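Beta-galactosidase (Streptococcus pneumoniae, PDB 4CU9) hydrolyses beta-galactosides as the full-length enzyme, and this calcium-bearing fragment of it is a carbohydrate-binding module that probably recognises galactose-like sugars. Local coordinates at residues Q18-A23 with S115-Y120; A23-D28 with R48-S53; N59-A64 with R162-R167. All coordinates share one frame; numbering follows the deposited sequence.

Contact 1 of 3, residues Q18-A23 with S115-Y120. With EDO (1,2-ethanediol), chain D.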
loop_
_atom_site.group_PDB
_atom_site.type_symbol
_atom_site.label_atom_id
_atom_site.label_comp_id
_atom_site.label_asym_id
_atom_site.label_seq_id
_atom_site.Cartn_x
_atom_site.Cartn_y
_atom_site.Cartn_z
ATOM N N GLN A 18 5.532 9.320 -1.766
ATOM C CA GLN A 18 5.951 8.206 -2.617
ATOM C C GLN A 18 5.267 6.905 -2.221
ATOM O O GLN A 18 5.434 6.437 -1.088
ATOM C CB GLN A 18 7.474 8.021 -2.521
ATOM C CG GLN A 18 7.989 6.873 -3.364
ATOM C CD GLN A 18 7.725 7.100 -4.861
ATOM O OE1 GLN A 18 8.256 8.037 -5.441
ATOM N NE2 GLN A 18 6.867 6.289 -5.461
ATOM N N ALA A 19 4.502 6.333 -3.160
ATOM C CA ALA A 19 3.838 5.088 -2.919
ATOM C C ALA A 19 4.881 3.997 -3.038
ATOM O O ALA A 19 5.884 4.153 -3.736
ATOM C CB ALA A 19 2.709 4.867 -3.905
ATOM N N PHE A 20 4.690 2.935 -2.273
ATOM C CA PHE A 20 5.593 1.770 -2.330
ATOM C C PHE A 20 4.845 0.485 -2.141
ATOM O O PHE A 20 3.750 0.460 -1.501
ATOM C CB PHE A 20 6.765 1.893 -1.336
ATOM C CG PHE A 20 6.334 1.759 0.087
ATOM C CD1 PHE A 20 5.871 2.851 0.772
ATOM C CD2 PHE A 20 6.299 0.519 0.665
ATOM C CE1 PHE A 20 5.432 2.696 2.093
ATOM C CE2 PHE A 20 5.848 0.353 1.959
ATOM C CZ PHE A 20 5.411 1.445 2.655
ATOM N N ALA A 21 5.466 -0.610 -2.595
ATOM C CA ALA A 21 4.948 -1.944 -2.375
ATOM C C ALA A 21 6.017 -3.028 -2.247
ATOM O O ALA A 21 7.102 -2.915 -2.809
ATOM C CB ALA A 21 3.929 -2.322 -3.442
ATOM N N SER A 22 5.702 -4.051 -1.470
ATOM C CA SER A 22 6.566 -5.229 -1.375
ATOM C C SER A 22 6.745 -5.931 -2.731
ATOM O O SER A 22 7.834 -6.464 -3.005
ATOM C CB SER A 22 6.043 -6.201 -0.315
ATOM O OG SER A 22 4.755 -6.698 -0.590
ATOM N N ALA A 23 5.664 -5.995 -3.507
ATOM C CA ALA A 23 5.684 -6.547 -4.865
ATOM C C ALA A 23 4.685 -5.858 -5.776
ATOM O O ALA A 23 3.665 -5.399 -5.312
ATOM C CB ALA A 23 5.368 -8.028 -4.850
ATOM N N SER A 115 8.648 -0.341 -5.894
ATOM C CA SER A 115 7.466 -1.176 -6.229
ATOM C C SER A 115 7.676 -2.657 -5.977
ATOM O O SER A 115 6.729 -3.452 -6.041
ATOM C CB SER A 115 7.082 -0.993 -7.689
ATOM O OG SER A 115 7.998 -1.690 -8.521
ATOM N N ASN A 116 8.916 -3.048 -5.697
ATOM C CA ASN A 116 9.255 -4.440 -5.541
ATOM C C ASN A 116 10.394 -4.602 -4.537
ATOM O O ASN A 116 11.397 -5.270 -4.809
ATOM C CB ASN A 116 9.632 -5.041 -6.891
ATOM C CG ASN A 116 8.448 -5.515 -7.661
ATOM O OD1 ASN A 116 7.831 -6.481 -7.292
ATOM N ND2 ASN A 116 8.111 -4.821 -8.750
ATOM N N TYR A 117 10.209 -4.036 -3.339
ATOM C CA TYR A 117 11.304 -4.040 -2.394
ATOM C C TYR A 117 11.632 -5.424 -1.914
ATOM O O TYR A 117 12.790 -5.686 -1.589
ATOM C CB TYR A 117 11.123 -3.057 -1.242
ATOM C CG TYR A 117 10.068 -3.362 -0.229
ATOM C CD1 TYR A 117 10.194 -4.441 0.659
ATOM C CD2 TYR A 117 8.946 -2.567 -0.145
ATOM C CE1 TYR A 117 9.214 -4.707 1.620
ATOM C CE2 TYR A 117 7.972 -2.832 0.794
ATOM C CZ TYR A 117 8.110 -3.894 1.678
ATOM O OH TYR A 117 7.118 -4.136 2.598
ATOM N N GLN A 118 10.648 -6.326 -1.870
ATOM C CA GLN A 118 10.936 -7.644 -1.295
ATOM C C GLN A 118 11.935 -8.439 -2.117
ATOM O O GLN A 118 12.892 -8.999 -1.561
ATOM C CB GLN A 118 9.683 -8.470 -1.060
ATOM C CG GLN A 118 9.954 -9.599 -0.103
ATOM C CD GLN A 118 8.711 -10.042 0.612
ATOM O OE1 GLN A 118 7.808 -10.589 0.003
ATOM N NE2 GLN A 118 8.659 -9.798 1.894
ATOM N N ALA A 119 11.728 -8.458 -3.430
ATOM C CA ALA A 119 12.556 -9.214 -4.381
ATOM C C ALA A 119 13.825 -8.464 -4.747
ATOM O O ALA A 119 14.888 -9.058 -4.913
ATOM C CB ALA A 119 11.777 -9.491 -5.647
ATOM N N TYR A 120 13.713 -7.151 -4.862
ATOM C CA TYR A 120 14.779 -6.396 -5.485
ATOM C C TYR A 120 15.555 -5.495 -4.569
ATOM O O TYR A 120 16.602 -4.981 -4.956
ATOM C CB TYR A 120 14.210 -5.586 -6.629
ATOM C CG TYR A 120 13.763 -6.453 -7.769
ATOM C CD1 TYR A 120 14.588 -7.464 -8.292
ATOM C CD2 TYR A 120 12.519 -6.278 -8.327
ATOM C CE1 TYR A 120 14.165 -8.251 -9.356
ATOM C CE2 TYR A 120 12.084 -7.062 -9.367
ATOM C CZ TYR A 120 12.904 -8.034 -9.887
ATOM O OH TYR A 120 12.420 -8.781 -10.931
HETATM C C1 EDO D . 7.752 -7.270 4.581
HETATM O O1 EDO D . 6.890 -6.424 3.791
HETATM C C2 EDO D . 7.970 -6.818 6.031
HETATM O O2 EDO D . 6.829 -7.145 6.821
HETATM O O HOH W 1 9.113 -8.007 -4.671
HETATM O O HOH W 2 5.087 -9.161 -1.320
#
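Ser22 CA lies over one face of the Tyr117 ring, 3.6 Å from the centroid and 16° off the ring normal, a CH-pi contact. Tyr117 CG lies between the backbone N and the carbonyl carbon (chi1 70°), which directs the ring toward Ser22; chi2 sets its tilt. Phe20 meets the same ring rim to rim, its CD2 3.7 Å from Tyr117 CE2 and the two side chains crossing obliquely, so apolar contact rather than stacking joins them. The phenol tip is polar: Tyr117 OH bonds O1 of a 1,2-ethanediol, probably from the crystallisation liquor, at 2.6 Å, near the ring plane, and Arg162 grips that diol too.

The backbone sets the register. Gln118 N donates to Ser22 O at 3.0 Å (157°), on a carbonyl lone pair, while the bond from Tyr117 N to Ala21 O is weak. Water 1 gives Ser22 O a second donor at 2.6 Å and also accepts from Ala119 N. Ser22 OG bonds Ser63 N of strand 61-70. Asn116, at the N-cap position, makes no capping bond with its side chain; instead OD1 lies 3.2 Å from Ala23 CA and accepts from Thr24 N. The short helix 117-120 is thereby packed on the end of strand 18-21 in the galactose-binding-domain-like beta fold.

Contact 2 of 3, residues A23-D28 with R48-S53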
loop_
_atom_site.group_PDB
_atom_site.type_symbol
_atom_site.label_atom_id
_atom_site.label_comp_id
_atom_site.label_asym_id
_atom_site.label_seq_id
_atom_site.Cartn_x
_atom_site.Cartn_y
_atom_site.Cartn_z
ATOM N N ALA A 23 5.664 -5.995 -3.507
ATOM C CA ALA A 23 5.684 -6.547 -4.865
ATOM C C ALA A 23 4.685 -5.858 -5.776
ATOM O O ALA A 23 3.665 -5.399 -5.312
ATOM C CB ALA A 23 5.368 -8.028 -4.850
ATOM N N THR A 24 4.968 -5.822 -7.087
ATOM C CA THR A 24 4.065 -5.187 -8.018
ATOM C C THR A 24 4.211 -5.897 -9.366
ATOM O O THR A 24 5.318 -6.295 -9.737
ATOM C CB THR A 24 4.401 -3.680 -8.213
ATOM O OG1 THR A 24 4.256 -2.947 -6.995
ATOM C CG2 THR A 24 3.566 -3.021 -9.282
ATOM N N ASN A 25 3.097 -6.036 -10.075
ATOM C CA ASN A 25 3.081 -6.559 -11.454
ATOM C C ASN A 25 3.471 -5.456 -12.452
ATOM O O ASN A 25 2.654 -4.983 -13.245
ATOM C CB ASN A 25 1.704 -7.116 -11.750
ATOM C CG ASN A 25 1.557 -7.617 -13.163
ATOM O OD1 ASN A 25 2.427 -8.310 -13.683
ATOM N ND2 ASN A 25 0.435 -7.304 -13.769
ATOM N N ASP A 26 4.710 -5.010 -12.372
ATOM C CA ASP A 26 5.221 -3.977 -13.285
ATOM C C ASP A 26 6.515 -4.400 -13.975
ATOM O O ASP A 26 7.242 -3.552 -14.487
ATOM C CB ASP A 26 5.428 -2.631 -12.556
ATOM C CG ASP A 26 6.458 -2.716 -11.444
ATOM O OD1 ASP A 26 7.081 -3.797 -11.262
ATOM O OD2 ASP A 26 6.665 -1.672 -10.796
ATOM N N ILE A 27 6.814 -5.692 -13.943
ATOM C CA ILE A 27 8.067 -6.204 -14.489
ATOM C C ILE A 27 7.896 -6.598 -15.965
ATOM O O ILE A 27 8.733 -6.281 -16.808
ATOM C CB ILE A 27 8.519 -7.451 -13.703
ATOM C CG1 ILE A 27 8.774 -7.106 -12.228
ATOM C CG2 ILE A 27 9.761 -8.057 -14.328
ATOM C CD1 ILE A 27 9.620 -5.865 -12.062
ATOM N N ASP A 28 6.789 -7.251 -16.254
ATOM C CA ASP A 28 6.467 -7.688 -17.605
ATOM C C ASP A 28 6.116 -6.445 -18.401
ATOM O O ASP A 28 5.275 -5.670 -17.987
ATOM C CB ASP A 28 5.290 -8.648 -17.582
ATOM C CG ASP A 28 5.037 -9.306 -18.939
ATOM O OD1 ASP A 28 4.804 -8.594 -19.926
ATOM O OD2 ASP A 28 5.111 -10.568 -19.013
ATOM N N ARG A 48 -4.277 0.954 -11.979
ATOM C CA ARG A 48 -4.257 0.304 -10.673
ATOM C C ARG A 48 -2.874 -0.245 -10.337
ATOM O O ARG A 48 -2.033 -0.437 -11.213
ATOM C CB ARG A 48 -5.287 -0.810 -10.635
ATOM C CG ARG A 48 -5.029 -1.857 -11.693
ATOM C CD ARG A 48 -6.280 -2.551 -12.105
ATOM N NE ARG A 48 -5.957 -3.566 -13.109
ATOM C CZ ARG A 48 -6.414 -3.584 -14.360
ATOM N NH1 ARG A 48 -7.248 -2.668 -14.808
ATOM N NH2 ARG A 48 -6.044 -4.557 -15.162
ATOM N N TRP A 49 -2.639 -0.405 -9.048
ATOM C CA TRP A 49 -1.556 -1.204 -8.557
ATOM C C TRP A 49 -2.101 -2.604 -8.311
ATOM O O TRP A 49 -3.192 -2.789 -7.786
ATOM C CB TRP A 49 -0.993 -0.626 -7.254
ATOM C CG TRP A 49 -0.103 -1.605 -6.577
ATOM C CD1 TRP A 49 1.206 -1.838 -6.851
ATOM C CD2 TRP A 49 -0.474 -2.519 -5.575
ATOM N NE1 TRP A 49 1.689 -2.832 -6.039
ATOM C CE2 TRP A 49 0.671 -3.273 -5.247
ATOM C CE3 TRP A 49 -1.666 -2.758 -4.871
ATOM C CZ2 TRP A 49 0.655 -4.259 -4.279
ATOM C CZ3 TRP A 49 -1.678 -3.729 -3.917
ATOM C CH2 TRP A 49 -0.531 -4.487 -3.633
ATOM N N THR A 50 -1.277 -3.592 -8.619
ATOM C CA THR A 50 -1.595 -4.945 -8.327
ATOM C C THR A 50 -0.284 -5.690 -8.091
ATOM O O THR A 50 0.792 -5.235 -8.527
ATOM C CB THR A 50 -2.224 -5.438 -9.643
ATOM O OG1 THR A 50 -3.650 -5.219 -9.695
ATOM C CG2 THR A 50 -1.766 -6.681 -10.083
ATOM N N ASN A 51 -0.364 -6.815 -7.399
ATOM C CA ASN A 51 0.812 -7.740 -7.303
ATOM C C ASN A 51 0.485 -9.053 -7.967
ATOM O O ASN A 51 1.015 -10.095 -7.597
ATOM C CB ASN A 51 1.194 -7.993 -5.848
ATOM C CG ASN A 51 0.176 -8.860 -5.136
ATOM O OD1 ASN A 51 -1.036 -8.745 -5.385
ATOM N ND2 ASN A 51 0.653 -9.738 -4.249
ATOM N N TRP A 52 -0.396 -8.995 -8.967
ATOM C CA TRP A 52 -0.798 -10.170 -9.733
ATOM C C TRP A 52 0.453 -10.855 -10.334
ATOM O O TRP A 52 1.410 -10.215 -10.800
ATOM C CB TRP A 52 -1.755 -9.794 -10.892
ATOM C CG TRP A 52 -2.280 -11.021 -11.622
ATOM C CD1 TRP A 52 -3.329 -11.787 -11.252
ATOM C CD2 TRP A 52 -1.733 -11.619 -12.799
ATOM N NE1 TRP A 52 -3.481 -12.847 -12.117
ATOM C CE2 TRP A 52 -2.510 -12.760 -13.088
ATOM C CE3 TRP A 52 -0.653 -11.304 -13.639
ATOM C CZ2 TRP A 52 -2.249 -13.586 -14.179
ATOM C CZ3 TRP A 52 -0.386 -12.129 -14.721
ATOM C CH2 TRP A 52 -1.184 -13.263 -14.984
ATOM N N SER A 53 0.399 -12.173 -10.321
ATOM C CA SER A 53 1.398 -12.996 -10.932
ATOM C C SER A 53 0.745 -14.232 -11.522
ATOM O O SER A 53 -0.235 -14.728 -10.991
ATOM C CB SER A 53 2.451 -13.407 -9.895
ATOM O OG SER A 53 3.432 -14.254 -10.489
#
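Thr24 OG1 is gripped from two directions: Trp49 NE1 donates to it at 2.7 Å, and OG1 is in turn hydrogen-bonded to Ser115 O. The hydroxyl lies almost exactly in the indole plane, although the N-H...O angle of 139° shows a bent bond. The bend is consistent with the N-H being shared with a second, weak acceptor at the ring edge, Ala23 O, 3.3 Å from Trp49 NE1. Thr24 OG1 is anti to the carbonyl carbon (chi1 -63°), facing the N-H, while CG2, anti to the backbone N, touches Trp49 CD1 at 3.6 Å from out of the ring plane.

One residue on, the link passes to the backbone. Asn25 N donates to Thr50 O at 2.9 Å (168°), and Thr24 CA approaches the same oxygen at 3.3 Å. Asn25 is the centre of an inverse gamma turn, which carries the loop away just after this bond. Its side chain runs beside that of Trp52, amide and ring planes steeply inclined, and Asn25 CB lies 3.3 Å from Trp52 O; the amide ND2 bonds Asp33. Thr50 CG2 closes on Asn25 CB at 3.9 Å, while Asn51 OD1 is occupied by Val174 N. The loop after strand 18-21 is thus held to strand 49-50, which pairs with strand 173-182; the latter carries Ile177 and Glu178 of the calcium site, and the Trp49 side chain lies about 8 Å from the metal.

Contact 3 of 3, residues N59-A64 with R162-R167. With EDO (1,2-ethanediol), chain D.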
loop_
_atom_site.group_PDB
_atom_site.type_symbol
_atom_site.label_atom_id
_atom_site.label_comp_id
_atom_site.label_asym_id
_atom_site.label_seq_id
_atom_site.Cartn_x
_atom_site.Cartn_y
_atom_site.Cartn_z
ATOM N N ASN A 59 2.409 -17.719 0.078
ATOM C CA ASN A 59 2.220 -16.783 1.166
ATOM C C ASN A 59 1.336 -15.705 0.554
ATOM O O ASN A 59 1.732 -15.098 -0.431
ATOM C CB ASN A 59 3.533 -16.153 1.604
ATOM C CG ASN A 59 3.353 -15.216 2.809
ATOM O OD1 ASN A 59 2.257 -14.689 3.038
ATOM N ND2 ASN A 59 4.409 -15.024 3.583
ATOM N N PRO A 60 0.132 -15.527 1.075
ATOM C CA PRO A 60 -0.809 -14.571 0.471
ATOM C C PRO A 60 -0.473 -13.109 0.770
ATOM O O PRO A 60 -1.126 -12.211 0.288
ATOM C CB PRO A 60 -2.130 -14.975 1.120
ATOM C CG PRO A 60 -1.698 -15.369 2.478
ATOM C CD PRO A 60 -0.496 -16.216 2.223
ATOM N N GLU A 61 0.540 -12.854 1.565
ATOM C CA GLU A 61 0.806 -11.500 2.043
ATOM C C GLU A 61 1.416 -10.590 0.999
ATOM O O GLU A 61 2.295 -10.994 0.261
ATOM C CB GLU A 61 1.704 -11.537 3.284
ATOM C CG GLU A 61 2.021 -10.143 3.822
ATOM C CD GLU A 61 2.875 -10.207 5.082
ATOM O OE1 GLU A 61 2.436 -10.855 6.039
ATOM O OE2 GLU A 61 3.934 -9.577 5.149
ATOM N N VAL A 62 0.914 -9.350 0.938
ATOM C CA VAL A 62 1.540 -8.277 0.183
ATOM C C VAL A 62 1.283 -7.001 0.981
ATOM O O VAL A 62 0.235 -6.862 1.597
ATOM C CB VAL A 62 0.990 -8.206 -1.271
ATOM C CG1 VAL A 62 -0.518 -8.039 -1.315
ATOM C CG2 VAL A 62 1.658 -7.125 -2.107
ATOM N N SER A 63 2.268 -6.096 0.983
ATOM C CA SER A 63 2.132 -4.791 1.615
ATOM C C SER A 63 2.260 -3.669 0.624
ATOM O O SER A 63 3.067 -3.732 -0.334
ATOM C CB SER A 63 3.195 -4.616 2.689
ATOM O OG SER A 63 3.085 -5.634 3.647
ATOM N N ALA A 64 1.429 -2.657 0.812
ATOM C CA ALA A 64 1.542 -1.454 -0.004
ATOM C C ALA A 64 1.312 -0.259 0.903
ATOM O O ALA A 64 0.560 -0.343 1.915
ATOM C CB ALA A 64 0.592 -1.501 -1.179
ATOM N N ARG A 162 1.569 1.777 6.010
ATOM C CA ARG A 162 1.234 0.752 5.052
ATOM C C ARG A 162 0.045 -0.081 5.498
ATOM O O ARG A 162 -0.356 -0.101 6.673
ATOM C CB ARG A 162 2.442 -0.168 4.754
ATOM C CG ARG A 162 2.727 -1.199 5.815
ATOM C CD ARG A 162 3.937 -2.014 5.493
ATOM N NE ARG A 162 4.051 -3.125 6.403
ATOM C CZ ARG A 162 4.929 -4.106 6.285
ATOM N NH1 ARG A 162 5.807 -4.104 5.270
ATOM N NH2 ARG A 162 4.942 -5.074 7.193
ATOM N N TRP A 163 -0.475 -0.814 4.525
ATOM C CA TRP A 163 -1.453 -1.852 4.771
ATOM C C TRP A 163 -0.781 -3.167 4.422
ATOM O O TRP A 163 -0.264 -3.358 3.268
ATOM C CB TRP A 163 -2.710 -1.655 3.918
ATOM C CG TRP A 163 -3.523 -0.487 4.306
ATOM C CD1 TRP A 163 -3.438 0.749 3.813
ATOM C CD2 TRP A 163 -4.497 -0.444 5.346
ATOM N NE1 TRP A 163 -4.328 1.576 4.439
ATOM C CE2 TRP A 163 -4.989 0.865 5.401
ATOM C CE3 TRP A 163 -5.002 -1.384 6.229
ATOM C CZ2 TRP A 163 -6.004 1.246 6.277
ATOM C CZ3 TRP A 163 -6.026 -0.988 7.123
ATOM C CH2 TRP A 163 -6.504 0.316 7.111
ATOM N N ARG A 164 -0.717 -4.049 5.415
ATOM C CA ARG A 164 -0.197 -5.411 5.242
ATOM C C ARG A 164 -1.391 -6.310 4.982
ATOM O O ARG A 164 -2.266 -6.478 5.831
ATOM C CB ARG A 164 0.622 -5.861 6.440
ATOM C CG ARG A 164 1.161 -7.307 6.333
ATOM C CD ARG A 164 2.249 -7.538 7.361
ATOM N NE ARG A 164 1.780 -7.385 8.732
ATOM C CZ ARG A 164 1.024 -8.262 9.384
ATOM N NH1 ARG A 164 0.639 -9.413 8.831
ATOM N NH2 ARG A 164 0.664 -8.007 10.624
ATOM N N MET A 165 -1.472 -6.825 3.765
ATOM C CA MET A 165 -2.692 -7.465 3.274
ATOM C C MET A 165 -2.445 -8.926 2.865
ATOM O O MET A 165 -1.313 -9.356 2.639
ATOM C CB MET A 165 -3.212 -6.683 2.084
ATOM C CG MET A 165 -3.585 -5.226 2.389
ATOM S SD MET A 165 -3.953 -4.220 0.896
ATOM C CE MET A 165 -2.341 -3.950 0.204
ATOM N N GLU A 166 -3.527 -9.685 2.818
ATOM C CA GLU A 166 -3.501 -11.036 2.286
ATOM C C GLU A 166 -4.488 -11.124 1.177
ATOM O O GLU A 166 -5.665 -10.727 1.323
ATOM C CB GLU A 166 -3.832 -12.054 3.359
ATOM C CG GLU A 166 -2.745 -12.130 4.436
ATOM C CD GLU A 166 -2.973 -13.253 5.450
ATOM O OE1 GLU A 166 -3.842 -14.124 5.233
ATOM O OE2 GLU A 166 -2.258 -13.262 6.476
ATOM N N ARG A 167 -4.018 -11.614 0.044
ATOM C CA ARG A 167 -4.930 -11.943 -1.038
ATOM C C ARG A 167 -5.933 -13.007 -0.648
ATOM O O ARG A 167 -5.688 -13.845 0.244
ATOM C CB ARG A 167 -4.181 -12.388 -2.292
ATOM C CG ARG A 167 -3.470 -13.730 -2.168
ATOM C CD ARG A 167 -2.848 -14.155 -3.509
ATOM N NE ARG A 167 -2.013 -15.347 -3.318
ATOM C CZ ARG A 167 -2.493 -16.565 -3.130
ATOM N NH1 ARG A 167 -3.818 -16.791 -3.147
ATOM N NH2 ARG A 167 -1.654 -17.582 -2.920
HETATM C C1 EDO D . 7.752 -7.270 4.581
HETATM O O1 EDO D . 6.890 -6.424 3.791
HETATM C C2 EDO D . 7.970 -6.818 6.031
HETATM O O2 EDO D . 6.829 -7.145 6.821
HETATM O O HOH W 3 0.471 -14.128 -2.883
HETATM O O HOH W 4 -0.358 -10.848 6.439
#
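Strands 61-64 and 162-166 are antiparallel neighbours in the beta-sheet of the module, their N-to-C directions 155° apart. Val62 and Met165 form a hydrogen-bonded pair, Val62 N reaching Met165 O and Met165 N reaching Val62 O, each at 2.8 Å. Ala64 and Trp163 make the next such pair, and Arg167 N extends the pattern to Pro60 O at 3.0 Å. On the face of Val62 and Ala64, Met165 bends at its last torsion and brings CE to 4.1 Å from Ala64 CB.

As in galactose-binding-domain-like beta-sandwiches, antiparallel pairs of this kind build the sheet; here its other face is polar. Ser63 OG sits over the centre of the Arg162 guanidinium, 3.5 Å above its plane. From the edge of that group, Arg162 NH2 donates to 1,2-ethanediol O2 at 2.8 Å and 175°, while NH1 bonds its O1; Trp132 adds a cation-pi contact. Glu61 extends across Arg164, OE2 3.4 Å from Arg164 CD, and its OE1 forms a long salt bridge with NH1 (3.6 Å), the planes 50° apart; Arg164 NE has its stronger salt bridge with Glu101, which Arg162 NE also meets. Water 4 donates to both Glu61 OE1 and Glu166 OE2, which may ease repulsion between the carboxylates. Asn59 OD1 accepts from Glu61 N in an Asx turn, and Pro60 CA lies over one face of the Arg167 guanidinium, whose NH2 bonds Ser57 O.

In the fold
From the N terminus, strand 18-21 takes part in contact 1, which closes a long loop with residues 115-120. Nested inside it, contact 2, between 23-28 and 48-53, closes the much shorter loop that carries Tyr37, Asp40 and Asp42 of the calcium site, sharing Ala23 with contact 1. Contact 3 opens later, at 59-64, after contact 2 has closed, and ends at 162-167, so it runs in series with contact 2 and crosses contact 1. Strands 18-21 and 61-70 are neighbours in the sheet, bonded through Ser22 N and Ser63 O, while Trp49 packs on Val62 and Ala64. Together the three contacts tie helix 117-120 and the calcium-site loop to strands 61-70 and 160-166.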